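Interferon-inducible and double-stranded-dependent eIF-2kinase (Carassius auratus, PDB 4KMF) probably phosphorylates the alpha subunit of initiation factor eIF2 as a PKR-like kinase, and through the Zalpha domain in this crystal binds left-handed Z-DNA. Local coordinates at residues Arg8-Phe13 with Lys27-Asp32; Ser20-Ile25 with Thr35-Leu40; His39-Gln44 with Pro57-Met62. All coordinates share one frame; numbering follows the deposited sequence.

Interaction 1. Residues Arg8-Phe13 with Lys27-Asp32; sequences RKIIDF and KEIGLD
The carboxylate of Asp32, at the N-cap of helix 33-45, is gripped twice: OD2 is hydrogen-bonded with Thr35 OG1, and the side chain also caps a backbone N of the helix it precedes. Between the two helices, the methyl Ile29 CD1 lies against a carbonyl, 3.8 Å from Lys9 O. That methyl also reaches the root of the phenylalanine side chain, Ile29 CD1 lying 3.9 Å from Phe13 CB. Deeper in, Ile10 and Ile29 cross at about a right angle, CG1 to CG1. Phe13 has CG anti to the backbone N (chi1 -178°), which swings the ring across to Glu28. Its CE2 comes tightly against Glu28 CG, at 3.3 Å, and lies 3.4 Å from Glu28 CB. The Glu28 chain bends at chi2 (57°), so the aliphatic part packs while the carboxylate leads away. Ile10 continues onto His39 and Leu40, and Phe13 onto Ile25. The arrangement is that of a winged-helix domain, whose first helix packs on the leading helix of the helix-turn-helix.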
loop_
_atom_site.group_PDB
_atom_site.type_symbol
_atom_site.label_atom_id
_atom_site.label_comp_id
_atom_site.label_asym_id
_atom_site.label_seq_id
_atom_site.Cartn_x
_atom_site.Cartn_y
_atom_site.Cartn_z
ATOM N N ARG A 8 -17.715 14.765 -1.062
ATOM C CA ARG A 8 -19.165 15.001 -1.117
ATOM C C ARG A 8 -19.860 13.958 -1.969
ATOM O O ARG A 8 -20.924 13.435 -1.578
ATOM C CB ARG A 8 -19.445 16.390 -1.697
ATOM C CG ARG A 8 -19.383 17.534 -0.702
ATOM C CD ARG A 8 -19.455 18.839 -1.500
ATOM N NE ARG A 8 -19.244 20.054 -0.707
ATOM C CZ ARG A 8 -19.560 21.285 -1.129
ATOM N NH1 ARG A 8 -20.095 21.468 -2.333
ATOM N NH2 ARG A 8 -19.353 22.343 -0.346
ATOM N N LYS A 9 -19.239 13.622 -3.105
ATOM C CA LYS A 9 -19.770 12.592 -3.986
ATOM C C LYS A 9 -19.809 11.214 -3.325
ATOM O O LYS A 9 -20.771 10.476 -3.497
ATOM C CB LYS A 9 -18.978 12.551 -5.285
ATOM C CG LYS A 9 -19.169 13.806 -6.115
ATOM C CD LYS A 9 -18.630 13.650 -7.530
ATOM C CE LYS A 9 -18.861 14.940 -8.287
ATOM N NZ LYS A 9 -19.156 14.820 -9.767
ATOM N N ILE A 10 -18.770 10.878 -2.558
ATOM C CA ILE A 10 -18.711 9.622 -1.800
ATOM C C ILE A 10 -19.810 9.592 -0.730
ATOM O O ILE A 10 -20.504 8.590 -0.566
ATOM C CB ILE A 10 -17.287 9.413 -1.202
ATOM C CG1 ILE A 10 -16.293 9.132 -2.337
ATOM C CG2 ILE A 10 -17.236 8.277 -0.163
ATOM C CD1 ILE A 10 -14.794 9.391 -2.002
ATOM N N ILE A 11 -19.966 10.689 0.001
ATOM C CA ILE A 11 -21.060 10.787 0.983
ATOM C C ILE A 11 -22.443 10.615 0.330
ATOM O O ILE A 11 -23.296 9.881 0.853
ATOM C CB ILE A 11 -20.994 12.116 1.805
ATOM C CG1 ILE A 11 -19.689 12.176 2.613
ATOM C CG2 ILE A 11 -22.221 12.308 2.710
ATOM C CD1 ILE A 11 -19.520 11.081 3.664
ATOM N N ASP A 12 -22.648 11.266 -0.814
ATOM C CA ASP A 12 -23.920 11.146 -1.539
ATOM C C ASP A 12 -24.162 9.700 -1.960
ATOM O O ASP A 12 -25.294 9.188 -1.859
ATOM C CB ASP A 12 -23.929 12.059 -2.779
ATOM C CG ASP A 12 -23.949 13.546 -2.432
ATOM O OD1 ASP A 12 -24.261 13.937 -1.281
ATOM O OD2 ASP A 12 -23.665 14.352 -3.350
ATOM N N PHE A 13 -23.101 9.045 -2.437
ATOM C CA PHE A 13 -23.177 7.644 -2.791
ATOM C C PHE A 13 -23.639 6.769 -1.609
ATOM O O PHE A 13 -24.517 5.881 -1.766
ATOM C CB PHE A 13 -21.850 7.135 -3.363
ATOM C CG PHE A 13 -21.922 5.700 -3.771
ATOM C CD1 PHE A 13 -21.529 4.677 -2.889
ATOM C CD2 PHE A 13 -22.475 5.345 -5.011
ATOM C CE1 PHE A 13 -21.685 3.329 -3.252
ATOM C CE2 PHE A 13 -22.583 3.999 -5.380
ATOM C CZ PHE A 13 -22.186 3.002 -4.510
ATOM N N LYS A 27 -16.069 1.864 -8.125
ATOM C CA LYS A 27 -16.641 1.617 -9.443
ATOM C C LYS A 27 -17.666 2.692 -9.832
ATOM O O LYS A 27 -17.693 3.125 -10.987
ATOM C CB LYS A 27 -17.285 0.226 -9.485
ATOM N N GLU A 28 -18.491 3.127 -8.878
ATOM C CA GLU A 28 -19.507 4.167 -9.161
ATOM C C GLU A 28 -18.977 5.608 -9.250
ATOM O O GLU A 28 -19.370 6.377 -10.132
ATOM C CB GLU A 28 -20.684 4.056 -8.216
ATOM C CG GLU A 28 -21.786 5.177 -8.402
ATOM C CD GLU A 28 -22.443 5.314 -9.813
ATOM O OE1 GLU A 28 -22.213 4.484 -10.752
ATOM O OE2 GLU A 28 -23.218 6.298 -9.958
ATOM N N ILE A 29 -18.086 5.990 -8.361
ATOM C CA ILE A 29 -17.496 7.327 -8.436
ATOM C C ILE A 29 -16.492 7.370 -9.607
ATOM O O ILE A 29 -16.179 8.448 -10.142
ATOM C CB ILE A 29 -16.836 7.741 -7.056
ATOM C CG1 ILE A 29 -17.824 7.561 -5.896
ATOM C CG2 ILE A 29 -16.357 9.169 -7.077
ATOM C CD1 ILE A 29 -19.259 8.129 -6.129
ATOM N N GLY A 30 -15.997 6.185 -10.002
ATOM C CA GLY A 30 -15.090 6.014 -11.139
ATOM C C GLY A 30 -13.670 6.417 -10.811
ATOM O O GLY A 30 -12.941 6.922 -11.682
ATOM N N LEU A 31 -13.275 6.214 -9.548
ATOM C CA LEU A 31 -11.917 6.481 -9.087
ATOM C C LEU A 31 -11.250 5.171 -8.703
ATOM O O LEU A 31 -11.918 4.211 -8.342
ATOM C CB LEU A 31 -11.937 7.377 -7.856
ATOM C CG LEU A 31 -12.491 8.781 -8.007
ATOM C CD1 LEU A 31 -12.689 9.309 -6.574
ATOM C CD2 LEU A 31 -11.545 9.671 -8.801
ATOM N N ASP A 32 -9.929 5.114 -8.770
ATOM C CA ASP A 32 -9.244 3.892 -8.348
ATOM C C ASP A 32 -9.474 3.645 -6.848
ATOM O O ASP A 32 -9.686 4.594 -6.088
ATOM C CB ASP A 32 -7.740 3.969 -8.629
ATOM C CG ASP A 32 -7.069 5.096 -7.873
ATOM O OD1 ASP A 32 -6.333 4.811 -6.925
ATOM O OD2 ASP A 32 -7.293 6.285 -8.198
#

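Interaction 2. Residues Ser20-Ile25 with Thr35-Leu40; sequences SIALTI and TVNRHL. With nucleotides of chain B.
Ala22 CB is the small bump at the start of helix 22-29, where its size lets the helix come close to helix 33-45: the CA atoms of Ala22 and Asn37 are 6.6 Å apart. The methyl points into a hollow lined by the amide of Asn37 and the tip of Leu40, with Ala22 CB 3.4 Å from Asn37 OD1 and 4.1 Å from Leu40 CD1. One turn on, Ile25 supplies two bumps. Its CG2 branch, anti to the backbone N, sits beside the Val36 branch that is likewise anti to its N, Ile25 CG2 to Val36 CG1 being 3.7 Å. Its other arm runs out, extended at chi2 (169°), to meet Leu40 tip to tip, where Ile25 CD1 touches Leu40 CD1 at 3.9 Å and CD2 just beyond. Val36 and Leu40 thus flank Ile25, and all three are buried.

Asn37 stands at the border between this core and the DNA. While OD1 rests on the alanine methyl, ND2 gives a nearly straight hydrogen bond (164°) to the phosphate, Asn37 ND2 to OP1 of DG5 of chain B being 2.7 Å. Next to it the aliphatic part of Arg38 lies along the DNA backbone, with Arg38 CD 3.0 Å from OP1 of DC6 of chain B; its bent end forms a salt bridge with Glu3. Helix 22-29 packed behind a phosphate-facing helix 33-45 is the helix-turn-helix of a winged-helix Zalpha domain, with the recognition helix on Z-DNA.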
loop_
_atom_site.group_PDB
_atom_site.type_symbol
_atom_site.label_atom_id
_atom_site.label_comp_id
_atom_site.label_asym_id
_atom_site.label_seq_id
_atom_site.Cartn_x
_atom_site.Cartn_y
_atom_site.Cartn_z
ATOM N N SER A 20 -21.415 0.164 2.110
ATOM C CA SER A 20 -20.753 -0.292 0.890
ATOM C C SER A 20 -19.280 -0.565 1.154
ATOM O O SER A 20 -18.687 0.082 2.001
ATOM C CB SER A 20 -20.884 0.764 -0.221
ATOM O OG SER A 20 -22.263 1.037 -0.520
ATOM N N ILE A 21 -18.699 -1.527 0.445
ATOM C CA ILE A 21 -17.251 -1.705 0.502
ATOM C C ILE A 21 -16.584 -0.734 -0.479
ATOM O O ILE A 21 -17.243 -0.224 -1.393
ATOM C CB ILE A 21 -16.833 -3.181 0.259
ATOM C CG1 ILE A 21 -17.178 -3.617 -1.175
ATOM C CG2 ILE A 21 -17.527 -4.067 1.289
ATOM C CD1 ILE A 21 -16.412 -4.876 -1.664
ATOM N N ALA A 22 -15.291 -0.458 -0.286
ATOM C CA ALA A 22 -14.564 0.492 -1.124
ATOM C C ALA A 22 -14.634 0.161 -2.612
ATOM O O ALA A 22 -14.735 1.056 -3.431
ATOM C CB ALA A 22 -13.098 0.586 -0.696
ATOM N N LEU A 23 -14.588 -1.123 -2.955
ATOM C CA LEU A 23 -14.524 -1.532 -4.352
ATOM C C LEU A 23 -15.797 -1.086 -5.057
ATOM O O LEU A 23 -15.752 -0.556 -6.143
ATOM C CB LEU A 23 -14.294 -3.039 -4.458
ATOM C CG LEU A 23 -13.825 -3.476 -5.842
ATOM C CD1 LEU A 23 -12.435 -4.079 -5.721
ATOM C CD2 LEU A 23 -14.815 -4.473 -6.465
ATOM N N THR A 24 -16.929 -1.229 -4.402
ATOM C CA THR A 24 -18.193 -0.756 -4.975
ATOM C C THR A 24 -18.285 0.775 -5.193
ATOM O O THR A 24 -18.742 1.251 -6.232
ATOM C CB THR A 24 -19.296 -1.201 -4.079
ATOM O OG1 THR A 24 -19.227 -2.626 -3.993
ATOM C CG2 THR A 24 -20.645 -0.780 -4.637
ATOM N N ILE A 25 -17.866 1.524 -4.173
ATOM C CA ILE A 25 -17.858 2.965 -4.210
ATOM C C ILE A 25 -16.924 3.395 -5.326
ATOM O O ILE A 25 -17.262 4.274 -6.130
ATOM C CB ILE A 25 -17.336 3.532 -2.862
ATOM C CG1 ILE A 25 -18.232 3.091 -1.691
ATOM C CG2 ILE A 25 -17.216 5.062 -2.944
ATOM C CD1 ILE A 25 -17.643 3.392 -0.303
ATOM N N THR A 35 -7.474 5.779 -4.197
ATOM C CA THR A 35 -7.988 7.138 -4.088
ATOM C C THR A 35 -9.265 7.191 -3.262
ATOM O O THR A 35 -9.408 8.057 -2.399
ATOM C CB THR A 35 -8.190 7.770 -5.506
ATOM O OG1 THR A 35 -6.900 7.911 -6.124
ATOM C CG2 THR A 35 -8.829 9.168 -5.416
ATOM N N VAL A 36 -10.195 6.284 -3.545
ATOM C CA VAL A 36 -11.403 6.154 -2.733
ATOM C C VAL A 36 -11.050 5.904 -1.279
ATOM O O VAL A 36 -11.623 6.544 -0.397
ATOM C CB VAL A 36 -12.327 5.098 -3.285
ATOM C CG1 VAL A 36 -13.556 4.936 -2.386
ATOM C CG2 VAL A 36 -12.747 5.583 -4.679
ATOM N N ASN A 37 -10.090 5.007 -1.025
ATOM C CA ASN A 37 -9.709 4.730 0.357
ATOM C C ASN A 37 -9.075 5.932 1.035
ATOM O O ASN A 37 -9.348 6.200 2.193
ATOM C CB ASN A 37 -8.826 3.479 0.439
ATOM C CG ASN A 37 -9.632 2.229 0.605
ATOM O OD1 ASN A 37 -10.762 2.271 1.085
ATOM N ND2 ASN A 37 -9.043 1.092 0.241
ATOM N N ARG A 38 -8.254 6.687 0.309
ATOM C CA ARG A 38 -7.718 7.943 0.849
ATOM C C ARG A 38 -8.880 8.821 1.370
ATOM O O ARG A 38 -8.874 9.282 2.508
ATOM C CB ARG A 38 -6.915 8.679 -0.221
ATOM C CG ARG A 38 -6.403 10.020 0.285
ATOM C CD ARG A 38 -5.455 10.652 -0.722
ATOM N NE ARG A 38 -6.136 11.572 -1.617
ATOM C CZ ARG A 38 -6.235 11.425 -2.944
ATOM N NH1 ARG A 38 -5.672 10.377 -3.560
ATOM N NH2 ARG A 38 -6.895 12.346 -3.665
ATOM N N HIS A 39 -9.890 9.004 0.535
ATOM C CA HIS A 39 -11.049 9.792 0.919
ATOM C C HIS A 39 -11.863 9.188 2.046
ATOM O O HIS A 39 -12.300 9.920 2.938
ATOM C CB HIS A 39 -11.920 10.101 -0.293
ATOM C CG HIS A 39 -11.239 10.964 -1.305
ATOM N ND1 HIS A 39 -10.643 12.168 -0.980
ATOM C CD2 HIS A 39 -11.031 10.787 -2.628
ATOM C CE1 HIS A 39 -10.114 12.703 -2.067
ATOM N NE2 HIS A 39 -10.335 11.885 -3.083
ATOM N N LEU A 40 -12.090 7.872 2.017
ATOM C CA LEU A 40 -12.877 7.226 3.088
ATOM C C LEU A 40 -12.197 7.407 4.461
ATOM O O LEU A 40 -12.864 7.704 5.449
ATOM C CB LEU A 40 -13.064 5.731 2.801
ATOM C CG LEU A 40 -14.117 5.473 1.707
ATOM C CD1 LEU A 40 -14.118 4.006 1.262
ATOM C CD2 LEU A 40 -15.497 5.956 2.147
ATOM P P DG B 5 -5.381 1.351 -0.631
ATOM O OP1 DG B 5 -6.641 0.726 -1.045
ATOM O OP2 DG B 5 -4.297 1.638 -1.620
ATOM O "O5'" DG B 5 -5.682 2.708 0.157
ATOM C "C5'" DG B 5 -4.601 3.523 0.616
ATOM C "C4'" DG B 5 -5.215 4.598 1.481
ATOM O "O4'" DG B 5 -5.890 4.041 2.631
ATOM C "C3'" DG B 5 -4.169 5.553 2.006
ATOM O "O3'" DG B 5 -4.290 6.690 1.166
ATOM C "C2'" DG B 5 -4.622 5.899 3.414
ATOM C "C1'" DG B 5 -5.625 4.832 3.788
ATOM N N9 DG B 5 -5.121 3.871 4.776
ATOM C C8 DG B 5 -5.735 3.523 5.963
ATOM N N7 DG B 5 -5.085 2.619 6.637
ATOM C C5 DG B 5 -3.948 2.354 5.861
ATOM C C6 DG B 5 -2.894 1.428 6.097
ATOM O O6 DG B 5 -2.790 0.684 7.090
ATOM N N1 DG B 5 -1.920 1.429 5.083
ATOM C C2 DG B 5 -1.990 2.241 3.961
ATOM N N2 DG B 5 -0.991 2.111 3.074
ATOM N N3 DG B 5 -3.029 3.090 3.702
ATOM C C4 DG B 5 -3.947 3.126 4.715
ATOM P P DC B 4 -8.417 -1.257 3.631
ATOM O OP1 DC B 4 -9.404 -0.174 3.854
ATOM O OP2 DC B 4 -8.469 -1.934 2.340
ATOM O "O5'" DC B 4 -6.937 -0.737 3.864
ATOM C "C5'" DC B 4 -6.566 0.644 3.612
ATOM C "C4'" DC B 4 -5.270 0.643 2.794
ATOM O "O4'" DC B 4 -4.189 0.079 3.581
ATOM C "C3'" DC B 4 -5.298 -0.198 1.518
ATOM O "O3'" DC B 4 -4.598 0.468 0.457
ATOM C "C2'" DC B 4 -4.561 -1.471 1.892
ATOM C "C1'" DC B 4 -3.496 -0.867 2.776
ATOM N N1 DC B 4 -2.839 -1.868 3.628
ATOM C C2 DC B 4 -1.739 -2.577 3.131
ATOM O O2 DC B 4 -1.338 -2.349 1.993
ATOM N N3 DC B 4 -1.132 -3.494 3.935
ATOM C C4 DC B 4 -1.613 -3.731 5.168
ATOM N N4 DC B 4 -0.980 -4.603 5.935
ATOM C C5 DC B 4 -2.735 -3.008 5.701
ATOM C C6 DC B 4 -3.322 -2.106 4.902
ATOM P P DC B 6 -3.080 7.680 0.841
ATOM O OP1 DC B 6 -3.620 9.039 1.049
ATOM O OP2 DC B 6 -2.636 7.294 -0.509
ATOM O "O5'" DC B 6 -1.951 7.448 1.906
ATOM C "C5'" DC B 6 -0.943 8.432 1.859
ATOM C "C4'" DC B 6 0.387 7.760 2.098
ATOM O "O4'" DC B 6 0.431 7.299 3.467
ATOM C "C3'" DC B 6 0.733 6.562 1.237
ATOM O "O3'" DC B 6 2.120 6.670 0.948
ATOM C "C2'" DC B 6 0.487 5.369 2.157
ATOM C "C1'" DC B 6 0.859 5.946 3.507
ATOM N N1 DC B 6 0.209 5.298 4.690
ATOM C C2 DC B 6 0.863 4.220 5.297
ATOM O O2 DC B 6 1.933 3.824 4.822
ATOM N N3 DC B 6 0.313 3.646 6.381
ATOM C C4 DC B 6 -0.861 4.118 6.841
ATOM N N4 DC B 6 -1.397 3.524 7.914
ATOM C C5 DC B 6 -1.548 5.234 6.243
ATOM C C6 DC B 6 -0.980 5.780 5.161
#

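Interaction 3. Residues His39-Gln44 with Pro57-Met62; sequences HLYNLQ and PVWDLM. With nucleotides of chain B.
Aromatic contacts dominate. Trp59 turns the edge of its six-membered ring to the face of Tyr41 in a T-shaped pair, with ring centroids 4.9 Å apart and planes at 84°. Trp59 CZ2 approaches Tyr41 CE1 to 3.6 Å. The guanine of DG5 of chain B points its C8 at the opposite face of the tyrosine, 3.3 Å above the ring plane and over its centre. A CH-pi contact covers one face of the indole: Leu40 CD1 stands 3.6 Å from the centroid of the Trp59 five-membered ring, only 9° off the normal. The polar contact is a hydrogen bond to the DNA backbone, from Tyr41 OH to OP1 of DC4 of chain B (2.7 Å). Among van der Waals contacts, Gln44 OE1 lies obliquely beside Trp59 CZ3, and Pro57 CG packs 3.5 Å from O3' of DG3 of chain B. An alanine in place of Trp59 would lose the edge behind Tyr41 and the surface over Leu40, and would probably loosen the tyrosine against the guanine. A recognition-helix tyrosine backed by a tryptophan of the beta wing, with guanine C8 against its other face, is the hallmark of Zalpha domains bound to Z-DNA.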
loop_
_atom_site.group_PDB
_atom_site.type_symbol
_atom_site.label_atom_id
_atom_site.label_comp_id
_atom_site.label_asym_id
_atom_site.label_seq_id
_atom_site.Cartn_x
_atom_site.Cartn_y
_atom_site.Cartn_z
ATOM N N HIS A 39 -9.890 9.004 0.535
ATOM C CA HIS A 39 -11.049 9.792 0.919
ATOM C C HIS A 39 -11.863 9.188 2.046
ATOM O O HIS A 39 -12.300 9.920 2.938
ATOM C CB HIS A 39 -11.920 10.101 -0.293
ATOM C CG HIS A 39 -11.239 10.964 -1.305
ATOM N ND1 HIS A 39 -10.643 12.168 -0.980
ATOM C CD2 HIS A 39 -11.031 10.787 -2.628
ATOM C CE1 HIS A 39 -10.114 12.703 -2.067
ATOM N NE2 HIS A 39 -10.335 11.885 -3.083
ATOM N N LEU A 40 -12.090 7.872 2.017
ATOM C CA LEU A 40 -12.877 7.226 3.088
ATOM C C LEU A 40 -12.197 7.407 4.461
ATOM O O LEU A 40 -12.864 7.704 5.449
ATOM C CB LEU A 40 -13.064 5.731 2.801
ATOM C CG LEU A 40 -14.117 5.473 1.707
ATOM C CD1 LEU A 40 -14.118 4.006 1.262
ATOM C CD2 LEU A 40 -15.497 5.956 2.147
ATOM N N TYR A 41 -10.873 7.223 4.518
ATOM C CA TYR A 41 -10.174 7.378 5.793
ATOM C C TYR A 41 -10.107 8.840 6.245
ATOM O O TYR A 41 -10.204 9.088 7.451
ATOM C CB TYR A 41 -8.795 6.687 5.789
ATOM C CG TYR A 41 -8.912 5.173 5.926
ATOM C CD1 TYR A 41 -9.024 4.352 4.781
ATOM C CD2 TYR A 41 -8.933 4.562 7.181
ATOM C CE1 TYR A 41 -9.156 2.965 4.885
ATOM C CE2 TYR A 41 -9.072 3.161 7.297
ATOM C CZ TYR A 41 -9.197 2.373 6.138
ATOM O OH TYR A 41 -9.339 0.999 6.276
ATOM N N ASN A 42 -10.003 9.802 5.308
ATOM C CA ASN A 42 -10.141 11.237 5.687
ATOM C C ASN A 42 -11.538 11.498 6.234
ATOM O O ASN A 42 -11.687 12.161 7.263
ATOM C CB ASN A 42 -9.985 12.170 4.472
ATOM C CG ASN A 42 -8.583 12.228 3.925
ATOM O OD1 ASN A 42 -7.619 11.944 4.614
ATOM N ND2 ASN A 42 -8.468 12.678 2.681
ATOM N N LEU A 43 -12.557 10.957 5.556
ATOM C CA LEU A 43 -13.953 11.088 6.003
ATOM C C LEU A 43 -14.160 10.443 7.369
ATOM O O LEU A 43 -15.005 10.866 8.133
ATOM C CB LEU A 43 -14.922 10.518 4.963
ATOM C CG LEU A 43 -15.153 11.358 3.715
ATOM C CD1 LEU A 43 -15.914 10.562 2.689
ATOM C CD2 LEU A 43 -15.923 12.642 4.099
ATOM N N GLN A 44 -13.396 9.415 7.695
ATOM C CA GLN A 44 -13.450 8.854 9.020
ATOM C C GLN A 44 -12.797 9.756 10.073
ATOM O O GLN A 44 -13.340 9.945 11.171
ATOM C CB GLN A 44 -12.795 7.485 9.000
ATOM C CG GLN A 44 -12.957 6.778 10.336
ATOM C CD GLN A 44 -12.478 5.385 10.281
ATOM O OE1 GLN A 44 -13.262 4.455 10.462
ATOM N NE2 GLN A 44 -11.184 5.209 10.062
ATOM N N PRO A 57 -13.506 -3.962 4.696
ATOM C CA PRO A 57 -14.325 -3.071 5.536
ATOM C C PRO A 57 -15.555 -2.577 4.810
ATOM O O PRO A 57 -15.500 -2.291 3.600
ATOM C CB PRO A 57 -13.397 -1.887 5.840
ATOM C CG PRO A 57 -11.995 -2.314 5.363
ATOM C CD PRO A 57 -12.179 -3.403 4.366
ATOM N N VAL A 58 -16.652 -2.492 5.555
ATOM C CA VAL A 58 -17.921 -1.953 5.060
ATOM C C VAL A 58 -18.057 -0.537 5.618
ATOM O O VAL A 58 -17.819 -0.297 6.824
ATOM C CB VAL A 58 -19.093 -2.861 5.474
ATOM C CG1 VAL A 58 -20.431 -2.223 5.126
ATOM C CG2 VAL A 58 -18.943 -4.224 4.823
ATOM N N TRP A 59 -18.377 0.415 4.747
ATOM C CA TRP A 59 -18.363 1.833 5.128
ATOM C C TRP A 59 -19.779 2.333 5.168
ATOM O O TRP A 59 -20.605 1.924 4.328
ATOM C CB TRP A 59 -17.592 2.640 4.103
ATOM C CG TRP A 59 -16.129 2.309 4.115
ATOM C CD1 TRP A 59 -15.483 1.354 3.358
ATOM C CD2 TRP A 59 -15.133 2.936 4.923
ATOM N NE1 TRP A 59 -14.137 1.340 3.672
ATOM C CE2 TRP A 59 -13.897 2.304 4.621
ATOM C CE3 TRP A 59 -15.162 3.981 5.896
ATOM C CZ2 TRP A 59 -12.680 2.695 5.241
ATOM C CZ3 TRP A 59 -13.965 4.373 6.501
ATOM C CH2 TRP A 59 -12.733 3.728 6.163
ATOM N N ASP A 60 -20.075 3.192 6.135
ATOM C CA ASP A 60 -21.388 3.838 6.150
ATOM C C ASP A 60 -21.310 5.206 6.803
ATOM O O ASP A 60 -20.277 5.586 7.355
ATOM C CB ASP A 60 -22.387 2.958 6.899
ATOM C CG ASP A 60 -23.800 3.243 6.504
ATOM O OD1 ASP A 60 -24.666 2.565 7.059
ATOM O OD2 ASP A 60 -24.047 4.112 5.619
ATOM N N LEU A 61 -22.411 5.952 6.716
ATOM C CA LEU A 61 -22.493 7.299 7.274
ATOM C C LEU A 61 -22.593 7.316 8.792
ATOM O O LEU A 61 -23.310 6.510 9.371
ATOM C CB LEU A 61 -23.700 8.032 6.677
ATOM C CG LEU A 61 -23.700 8.216 5.160
ATOM C CD1 LEU A 61 -24.962 8.854 4.741
ATOM C CD2 LEU A 61 -22.527 9.078 4.690
ATOM N N MET A 62 -21.869 8.230 9.439
ATOM C CA MET A 62 -22.023 8.465 10.874
ATOM C C MET A 62 -23.414 9.010 11.163
ATOM O O MET A 62 -23.950 9.745 10.341
ATOM C CB MET A 62 -20.992 9.456 11.374
ATOM C CG MET A 62 -19.692 8.852 11.721
ATOM S SD MET A 62 -19.697 7.936 13.277
ATOM C CE MET A 62 -17.947 7.540 13.306
ATOM P P DG B 5 -5.381 1.351 -0.631
ATOM O OP1 DG B 5 -6.641 0.726 -1.045
ATOM O OP2 DG B 5 -4.297 1.638 -1.620
ATOM O "O5'" DG B 5 -5.682 2.708 0.157
ATOM C "C5'" DG B 5 -4.601 3.523 0.616
ATOM C "C4'" DG B 5 -5.215 4.598 1.481
ATOM O "O4'" DG B 5 -5.890 4.041 2.631
ATOM C "C3'" DG B 5 -4.169 5.553 2.006
ATOM O "O3'" DG B 5 -4.290 6.690 1.166
ATOM C "C2'" DG B 5 -4.622 5.899 3.414
ATOM C "C1'" DG B 5 -5.625 4.832 3.788
ATOM N N9 DG B 5 -5.121 3.871 4.776
ATOM C C8 DG B 5 -5.735 3.523 5.963
ATOM N N7 DG B 5 -5.085 2.619 6.637
ATOM C C5 DG B 5 -3.948 2.354 5.861
ATOM C C6 DG B 5 -2.894 1.428 6.097
ATOM O O6 DG B 5 -2.790 0.684 7.090
ATOM N N1 DG B 5 -1.920 1.429 5.083
ATOM C C2 DG B 5 -1.990 2.241 3.961
ATOM N N2 DG B 5 -0.991 2.111 3.074
ATOM N N3 DG B 5 -3.029 3.090 3.702
ATOM C C4 DG B 5 -3.947 3.126 4.715
ATOM P P DC B 4 -8.417 -1.257 3.631
ATOM O OP1 DC B 4 -9.404 -0.174 3.854
ATOM O OP2 DC B 4 -8.469 -1.934 2.340
ATOM O "O5'" DC B 4 -6.937 -0.737 3.864
ATOM C "C5'" DC B 4 -6.566 0.644 3.612
ATOM C "C4'" DC B 4 -5.270 0.643 2.794
ATOM O "O4'" DC B 4 -4.189 0.079 3.581
ATOM C "C3'" DC B 4 -5.298 -0.198 1.518
ATOM O "O3'" DC B 4 -4.598 0.468 0.457
ATOM C "C2'" DC B 4 -4.561 -1.471 1.892
ATOM C "C1'" DC B 4 -3.496 -0.867 2.776
ATOM N N1 DC B 4 -2.839 -1.868 3.628
ATOM C C2 DC B 4 -1.739 -2.577 3.131
ATOM O O2 DC B 4 -1.338 -2.349 1.993
ATOM N N3 DC B 4 -1.132 -3.494 3.935
ATOM C C4 DC B 4 -1.613 -3.731 5.168
ATOM N N4 DC B 4 -0.980 -4.603 5.935
ATOM C C5 DC B 4 -2.735 -3.008 5.701
ATOM C C6 DC B 4 -3.322 -2.106 4.902
ATOM P P DG B 3 -9.739 -7.228 2.172
ATOM O OP1 DG B 3 -10.613 -8.393 2.390
ATOM O OP2 DG B 3 -10.118 -6.284 1.084
ATOM O "O5'" DG B 3 -9.564 -6.414 3.553
ATOM C "C5'" DG B 3 -8.731 -5.276 3.567
ATOM C "C4'" DG B 3 -8.547 -4.720 4.970
ATOM O "O4'" DG B 3 -7.770 -5.648 5.762
ATOM C "C3'" DG B 3 -7.688 -3.470 4.915
ATOM O "O3'" DG B 3 -8.550 -2.320 4.821
ATOM C "C2'" DG B 3 -6.889 -3.459 6.214
ATOM C "C1'" DG B 3 -6.896 -4.918 6.651
ATOM N N9 DG B 3 -5.642 -5.621 6.552
ATOM C C8 DG B 3 -5.037 -6.354 7.540
ATOM N N7 DG B 3 -3.933 -6.937 7.114
ATOM C C5 DG B 3 -3.817 -6.575 5.774
ATOM C C6 DG B 3 -2.843 -6.925 4.795
ATOM O O6 DG B 3 -1.810 -7.629 4.928
ATOM N N1 DG B 3 -3.112 -6.335 3.559
ATOM C C2 DG B 3 -4.195 -5.540 3.267
ATOM N N2 DG B 3 -4.278 -5.044 2.015
ATOM N N3 DG B 3 -5.126 -5.225 4.176
ATOM C C4 DG B 3 -4.880 -5.767 5.409
#

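Overall arrangement
From the N terminus, helix 2-17 leads through strand 20-21 to helix 22-29, and interaction 1 closes that loop by folding the second helix back on the first. Interaction 2 opens inside the loop, at 20-25, and closes beyond it at 35-40, so the two cross. Interaction 3 starts where interaction 2 ends, sharing His39 and Leu40, and closes the last loop over strand 49-51 onto strand 58-61; it follows interaction 1 in series. Ile11 packs on Leu43 and Leu61, tying interaction 1 to interaction 3, and Leu31 on Val36 ties interaction 1 to interaction 2, while strands 20-21 and 58-61 pair at Ser20 and Trp59. Three helices and the small antiparallel sheet thereby form one compact winged-helix core.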